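Local coordinates for hypothetical protein, GDSL-like Lipase/Acylhydrolase family protein (Bacteroides uniformis, PDB 4M8K), which probably hydrolyses ester bonds as a GDSL-like lipase or acylhydrolase, though its substrate is unknown, at residues S31-H36 with N55-V60; E62-R67 with Q209-I214. All blocks are in the same frame, centred on the assembly; numbering follows the deposited sequence.

How the contacts relate
The chain runs from strand 22-27 of the central parallel sheet into a long loop that leads to helix 64-71. Contact 1 closes that loop on itself: 31-36, near its start, meets 55-60, near its end, with 18 residues of neither helix nor strand between them. Contact 2 opens just afterwards. It joins 62-67, where helix 64-71 begins, to 209-214 in the last helix, 208-222, and so closes a much longer loop of 141 residues. The two contacts follow in series and neither nests in nor crosses the other. The centres of contacts 1 and 2 are about 10 Å apart. They touch where Ser-31 OG and Trp-64 NE1 are 2.9 Å apart, a probable hydrogen bond.

Contact 1. Residues S31-H36 with N55-V60; sequences STFYGH and NDVTKV
Val-57 comes to the edge of the Phe-33 ring out of an Asx turn begun by Asn-55, whose OD1 accepts from Val-57 N at 2.9 Å, with an N-H...O angle of 167°. CG1 of Val-57 lies 4.3 Å from CE2 of Phe-33. Thr-58 offers its backbone, and its O lies in the plane of the Phe-33 ring, 3.4 Å from CZ. At Lys-59 the main chain does the touching, its carbonyl C 3.5 Å from Phe-33 CE2, while its side chain starts away from Phe-33. Val-60 serves two rings. Its N sits over one face of Phe-33, toward the rim, and its CB makes a CH-pi contact with that ring, 4.1 Å from the centroid. CG2 of Val-60, anti to its own backbone N, is centred over the His-36 imidazole, 3.8 Å from the centroid, in a second CH-pi contact. A type II turn from Phe-33 to His-36 brings the two rings to the same valine. The contact lies in the loop between strand 22-27 and helix 64-71. Val-60 and His-36 also touch Trp-65 of that helix, and Val-57 packs on Val-208 and Met-211 of helix 208-222.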
loop_
_atom_site.group_PDB
_atom_site.type_symbol
_atom_site.label_atom_id
_atom_site.label_comp_id
_atom_site.label_asym_id
_atom_site.label_seq_id
_atom_site.Cartn_x
_atom_site.Cartn_y
_atom_site.Cartn_z
ATOM N N SER A 31 -3.462 -2.719 5.476
ATOM C CA SER A 31 -2.505 -3.822 5.307
ATOM C C SER A 31 -1.756 -4.152 6.606
ATOM O O SER A 31 -0.737 -4.866 6.593
ATOM C CB SER A 31 -1.549 -3.458 4.161
ATOM O OG SER A 31 -2.269 -3.280 2.948
ATOM N N THR A 32 -2.244 -3.640 7.738
ATOM C CA THR A 32 -1.613 -3.898 9.030
ATOM C C THR A 32 -2.289 -5.031 9.777
ATOM O O THR A 32 -3.466 -5.301 9.582
ATOM C CB THR A 32 -1.589 -2.696 10.039
ATOM O OG1 THR A 32 -2.926 -2.277 10.413
ATOM C CG2 THR A 32 -0.776 -1.549 9.480
ATOM N N PHE A 33 -1.508 -5.691 10.627
ATOM C CA PHE A 33 -2.022 -6.563 11.702
ATOM C C PHE A 33 -0.938 -6.619 12.761
ATOM O O PHE A 33 0.248 -6.883 12.446
ATOM C CB PHE A 33 -2.431 -7.991 11.227
ATOM C CG PHE A 33 -3.446 -8.650 12.139
ATOM C CD1 PHE A 33 -3.030 -9.308 13.284
ATOM C CD2 PHE A 33 -4.820 -8.592 11.862
ATOM C CE1 PHE A 33 -3.949 -9.873 14.167
ATOM C CE2 PHE A 33 -5.752 -9.171 12.707
ATOM C CZ PHE A 33 -5.322 -9.805 13.887
ATOM N N TYR A 34 -1.324 -6.312 13.992
ATOM C CA TYR A 34 -0.431 -6.408 15.164
ATOM C C TYR A 34 0.446 -7.654 15.139
ATOM O O TYR A 34 -0.066 -8.790 14.999
ATOM C CB TYR A 34 -1.283 -6.380 16.457
ATOM C CG TYR A 34 -0.458 -6.160 17.686
ATOM C CD1 TYR A 34 0.186 -4.937 17.895
ATOM C CD2 TYR A 34 -0.280 -7.175 18.636
ATOM C CE1 TYR A 34 0.979 -4.721 18.989
ATOM C CE2 TYR A 34 0.510 -6.955 19.776
ATOM C CZ TYR A 34 1.123 -5.713 19.937
ATOM O OH TYR A 34 1.921 -5.438 21.014
ATOM N N GLY A 35 1.751 -7.465 15.264
ATOM C CA GLY A 35 2.724 -8.557 15.281
ATOM C C GLY A 35 3.149 -9.052 13.917
ATOM O O GLY A 35 3.942 -9.968 13.806
ATOM N N HIS A 36 2.609 -8.483 12.867
ATOM C CA HIS A 36 2.902 -8.974 11.525
ATOM C C HIS A 36 3.334 -7.846 10.610
ATOM O O HIS A 36 3.201 -7.946 9.375
ATOM C CB HIS A 36 1.649 -9.646 10.913
ATOM C CG HIS A 36 1.268 -10.908 11.587
ATOM N ND1 HIS A 36 1.651 -12.149 11.118
ATOM C CD2 HIS A 36 0.577 -11.129 12.724
ATOM C CE1 HIS A 36 1.239 -13.076 11.964
ATOM N NE2 HIS A 36 0.592 -12.480 12.947
ATOM N N ASN A 55 -15.257 -3.463 13.965
ATOM C CA ASN A 55 -14.871 -4.026 12.710
ATOM C C ASN A 55 -14.593 -5.502 13.004
ATOM O O ASN A 55 -13.996 -5.847 14.044
ATOM C CB ASN A 55 -13.609 -3.312 12.150
ATOM C CG ASN A 55 -13.066 -3.940 10.856
ATOM O OD1 ASN A 55 -12.662 -5.116 10.832
ATOM N ND2 ASN A 55 -13.019 -3.143 9.773
ATOM N N ASP A 56 -15.049 -6.372 12.120
ATOM C CA ASP A 56 -15.137 -7.786 12.457
ATOM C C ASP A 56 -13.898 -8.570 12.129
ATOM O O ASP A 56 -13.883 -9.791 12.311
ATOM C CB ASP A 56 -16.329 -8.417 11.759
ATOM C CG ASP A 56 -16.234 -8.391 10.246
ATOM O OD1 ASP A 56 -15.240 -7.887 9.678
ATOM O OD2 ASP A 56 -17.241 -8.812 9.595
ATOM N N VAL A 57 -12.833 -7.912 11.643
ATOM C CA VAL A 57 -11.571 -8.617 11.420
ATOM C C VAL A 57 -10.832 -8.839 12.741
ATOM O O VAL A 57 -10.418 -7.879 13.338
ATOM C CB VAL A 57 -10.653 -7.862 10.431
ATOM C CG1 VAL A 57 -9.320 -8.514 10.357
ATOM C CG2 VAL A 57 -11.302 -7.841 9.074
ATOM N N THR A 58 -10.729 -10.100 13.210
ATOM C CA THR A 58 -10.052 -10.413 14.479
ATOM C C THR A 58 -8.762 -11.294 14.348
ATOM O O THR A 58 -8.011 -11.443 15.290
ATOM C CB THR A 58 -11.036 -11.096 15.471
ATOM O OG1 THR A 58 -11.385 -12.405 15.014
ATOM C CG2 THR A 58 -12.341 -10.322 15.617
ATOM N N LYS A 59 -8.498 -11.840 13.174
ATOM C CA LYS A 59 -7.411 -12.787 12.952
ATOM C C LYS A 59 -6.610 -12.409 11.731
ATOM O O LYS A 59 -7.177 -11.980 10.728
ATOM C CB LYS A 59 -7.970 -14.188 12.709
ATOM C CG LYS A 59 -8.650 -14.799 13.920
ATOM C CD LYS A 59 -9.219 -16.172 13.578
ATOM C CE LYS A 59 -10.562 -16.430 14.221
ATOM N NZ LYS A 59 -10.753 -17.879 14.500
ATOM N N VAL A 60 -5.288 -12.600 11.789
ATOM C CA VAL A 60 -4.428 -12.233 10.655
ATOM C C VAL A 60 -4.815 -12.960 9.398
ATOM O O VAL A 60 -4.574 -12.460 8.303
ATOM C CB VAL A 60 -2.930 -12.454 10.986
ATOM C CG1 VAL A 60 -2.629 -13.957 11.158
ATOM C CG2 VAL A 60 -2.037 -11.837 9.937
#

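Contact 2. Residues E62-R67 with Q209-I214; sequences ETWWYR and QGMQSI
A Met-aromatic contact joins the start of helix 64-71 to helix 208-222 in an alpha/beta fold whose five-stranded parallel sheet has the order 2-1-3-4-5, consistent with the SGNH/GDSL hydrolases. A bend at chi2 (-62°) turns SE of Met-211, a selenomethionine, to the edge of the Trp-64 indole, in the ring plane and 3.8 Å from CD1. Met-211 CB and CG pack against the carbonyl of Glu-62, with Glu-62 O 3.1 Å from CB. Ile-214 CG2 meets the same indole obliquely, 3.6 Å from Trp-64 CG. CB of Trp-65 sits over the centre of one face of the ring. Trp-64 CA also makes a CA-H...O contact with Met-211 O at 3.6 Å. NE1 of Trp-64 is satisfied by Ser-31 OG. Trp-64 N is buried without a polar partner. Thr-63 is the N-cap of helix 64-71. Its OG1 accepts a weak bond from Tyr-66 N, 3.4 Å long, and also bonds to Val-60 O. One turn on, the bent Arg-67 chain lays its guanidinium on the Gln-212 amide, the planes 13° apart and stacked. Its NE forms a salt bridge with OD2 of Asp-215. Gln-212 CG lies centred over one guanidinium face, 3.7 Å from CZ of Arg-67.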
loop_
_atom_site.group_PDB
_atom_site.type_symbol
_atom_site.label_atom_id
_atom_site.label_comp_id
_atom_site.label_asym_id
_atom_site.label_seq_id
_atom_site.Cartn_x
_atom_site.Cartn_y
_atom_site.Cartn_z
ATOM N N GLU A 62 -7.605 -13.487 8.123
ATOM C CA GLU A 62 -8.695 -12.771 7.450
ATOM C C GLU A 62 -8.186 -11.576 6.655
ATOM O O GLU A 62 -8.943 -11.013 5.878
ATOM C CB GLU A 62 -9.731 -12.284 8.478
ATOM C CG GLU A 62 -10.515 -13.392 9.167
ATOM C CD GLU A 62 -11.062 -13.014 10.523
ATOM O OE1 GLU A 62 -10.659 -11.992 11.113
ATOM O OE2 GLU A 62 -11.934 -13.744 10.996
ATOM N N THR A 63 -6.934 -11.149 6.852
ATOM C CA THR A 63 -6.410 -9.965 6.131
ATOM C C THR A 63 -6.269 -10.262 4.626
ATOM O O THR A 63 -5.986 -11.414 4.261
ATOM C CB THR A 63 -5.046 -9.457 6.690
ATOM O OG1 THR A 63 -4.021 -10.431 6.474
ATOM C CG2 THR A 63 -5.171 -9.153 8.192
ATOM N N TRP A 64 -6.367 -9.231 3.781
ATOM C CA TRP A 64 -6.341 -9.407 2.336
ATOM C C TRP A 64 -5.023 -10.023 1.912
ATOM O O TRP A 64 -4.988 -10.846 1.011
ATOM C CB TRP A 64 -6.594 -8.091 1.565
ATOM C CG TRP A 64 -5.451 -7.073 1.588
ATOM C CD1 TRP A 64 -5.286 -6.070 2.455
ATOM C CD2 TRP A 64 -4.357 -7.021 0.687
ATOM N NE1 TRP A 64 -4.142 -5.347 2.167
ATOM C CE2 TRP A 64 -3.528 -5.947 1.096
ATOM C CE3 TRP A 64 -3.955 -7.821 -0.404
ATOM C CZ2 TRP A 64 -2.329 -5.624 0.434
ATOM C CZ3 TRP A 64 -2.798 -7.496 -1.063
ATOM C CH2 TRP A 64 -1.959 -6.415 -0.616
ATOM N N TRP A 65 -3.924 -9.591 2.551
ATOM C CA TRP A 65 -2.563 -9.921 2.082
ATOM C C TRP A 65 -2.128 -11.327 2.510
ATOM O O TRP A 65 -1.387 -11.995 1.781
ATOM C CB TRP A 65 -1.511 -8.831 2.496
ATOM C CG TRP A 65 -1.573 -8.481 3.908
ATOM C CD1 TRP A 65 -2.379 -7.559 4.461
ATOM C CD2 TRP A 65 -0.933 -9.158 4.969
ATOM N NE1 TRP A 65 -2.279 -7.610 5.836
ATOM C CE2 TRP A 65 -1.372 -8.571 6.164
ATOM C CE3 TRP A 65 -0.002 -10.202 5.033
ATOM C CZ2 TRP A 65 -0.907 -8.984 7.424
ATOM C CZ3 TRP A 65 0.479 -10.606 6.300
ATOM C CH2 TRP A 65 0.028 -9.977 7.460
ATOM N N TYR A 66 -2.526 -11.726 3.722
ATOM C CA TYR A 66 -2.264 -13.046 4.246
ATOM C C TYR A 66 -2.991 -14.058 3.374
ATOM O O TYR A 66 -2.417 -15.080 2.968
ATOM C CB TYR A 66 -2.711 -13.162 5.692
ATOM C CG TYR A 66 -2.341 -14.478 6.295
ATOM C CD1 TYR A 66 -3.065 -15.621 5.997
ATOM C CD2 TYR A 66 -1.245 -14.593 7.154
ATOM C CE1 TYR A 66 -2.718 -16.825 6.537
ATOM C CE2 TYR A 66 -0.892 -15.805 7.706
ATOM C CZ TYR A 66 -1.634 -16.910 7.380
ATOM O OH TYR A 66 -1.290 -18.123 7.874
ATOM N N ARG A 67 -4.238 -13.735 3.043
ATOM C CA ARG A 67 -5.051 -14.531 2.147
ATOM C C ARG A 67 -4.408 -14.610 0.809
ATOM O O ARG A 67 -4.219 -15.701 0.260
ATOM C CB ARG A 67 -6.462 -13.953 2.015
ATOM C CG ARG A 67 -7.356 -14.228 3.216
ATOM C CD ARG A 67 -8.754 -13.649 2.982
ATOM N NE ARG A 67 -9.406 -14.155 1.760
ATOM C CZ ARG A 67 -10.199 -15.230 1.723
ATOM N NH1 ARG A 67 -10.435 -15.945 2.807
ATOM N NH2 ARG A 67 -10.749 -15.588 0.602
ATOM N N GLN A 209 -15.392 -9.531 4.982
ATOM C CA GLN A 209 -15.855 -9.533 3.589
ATOM C C GLN A 209 -15.030 -8.621 2.644
ATOM O O GLN A 209 -14.647 -9.020 1.520
ATOM C CB GLN A 209 -17.333 -9.120 3.550
ATOM C CG GLN A 209 -17.866 -8.968 2.138
ATOM C CD GLN A 209 -19.303 -8.486 2.087
ATOM O OE1 GLN A 209 -19.916 -8.128 3.107
ATOM N NE2 GLN A 209 -19.832 -8.427 0.881
ATOM N N GLY A 210 -14.802 -7.384 3.065
ATOM C CA GLY A 210 -13.997 -6.455 2.292
ATOM C C GLY A 210 -12.587 -6.983 2.012
ATOM O O GLY A 210 -12.074 -6.838 0.883
HETATM N N MSE A 211 -11.977 -7.608 3.009
HETATM C CA MSE A 211 -10.637 -8.188 2.846
HETATM C C MSE A 211 -10.633 -9.276 1.790
HETATM O O MSE A 211 -9.672 -9.375 1.001
HETATM C CB MSE A 211 -10.122 -8.785 4.149
HETATM C CG MSE A 211 -9.794 -7.819 5.226
HETATM SE SE MSE A 211 -8.337 -6.575 4.732
HETATM C CE MSE A 211 -8.014 -5.800 6.510
ATOM N N GLN A 212 -11.701 -10.080 1.741
ATOM C CA GLN A 212 -11.814 -11.111 0.712
ATOM C C GLN A 212 -11.905 -10.521 -0.662
ATOM O O GLN A 212 -11.288 -11.025 -1.615
ATOM C CB GLN A 212 -13.025 -12.006 0.933
ATOM C CG GLN A 212 -12.967 -12.809 2.229
ATOM C CD GLN A 212 -13.960 -13.968 2.246
ATOM O OE1 GLN A 212 -14.702 -14.181 1.292
ATOM N NE2 GLN A 212 -13.972 -14.714 3.329
ATOM N N SER A 213 -12.684 -9.453 -0.772
ATOM C CA SER A 213 -12.844 -8.769 -2.063
ATOM C C SER A 213 -11.523 -8.193 -2.539
ATOM O O SER A 213 -11.217 -8.246 -3.756
ATOM C CB SER A 213 -13.934 -7.689 -1.961
ATOM O OG SER A 213 -15.177 -8.276 -1.592
ATOM N N ILE A 214 -10.754 -7.600 -1.616
ATOM C CA ILE A 214 -9.433 -7.023 -1.982
ATOM C C ILE A 214 -8.500 -8.121 -2.496
ATOM O O ILE A 214 -7.934 -8.016 -3.585
ATOM C CB ILE A 214 -8.740 -6.259 -0.843
ATOM C CG1 ILE A 214 -9.562 -5.027 -0.448
ATOM C CG2 ILE A 214 -7.330 -5.870 -1.274
ATOM C CD1 ILE A 214 -9.088 -4.362 0.847
#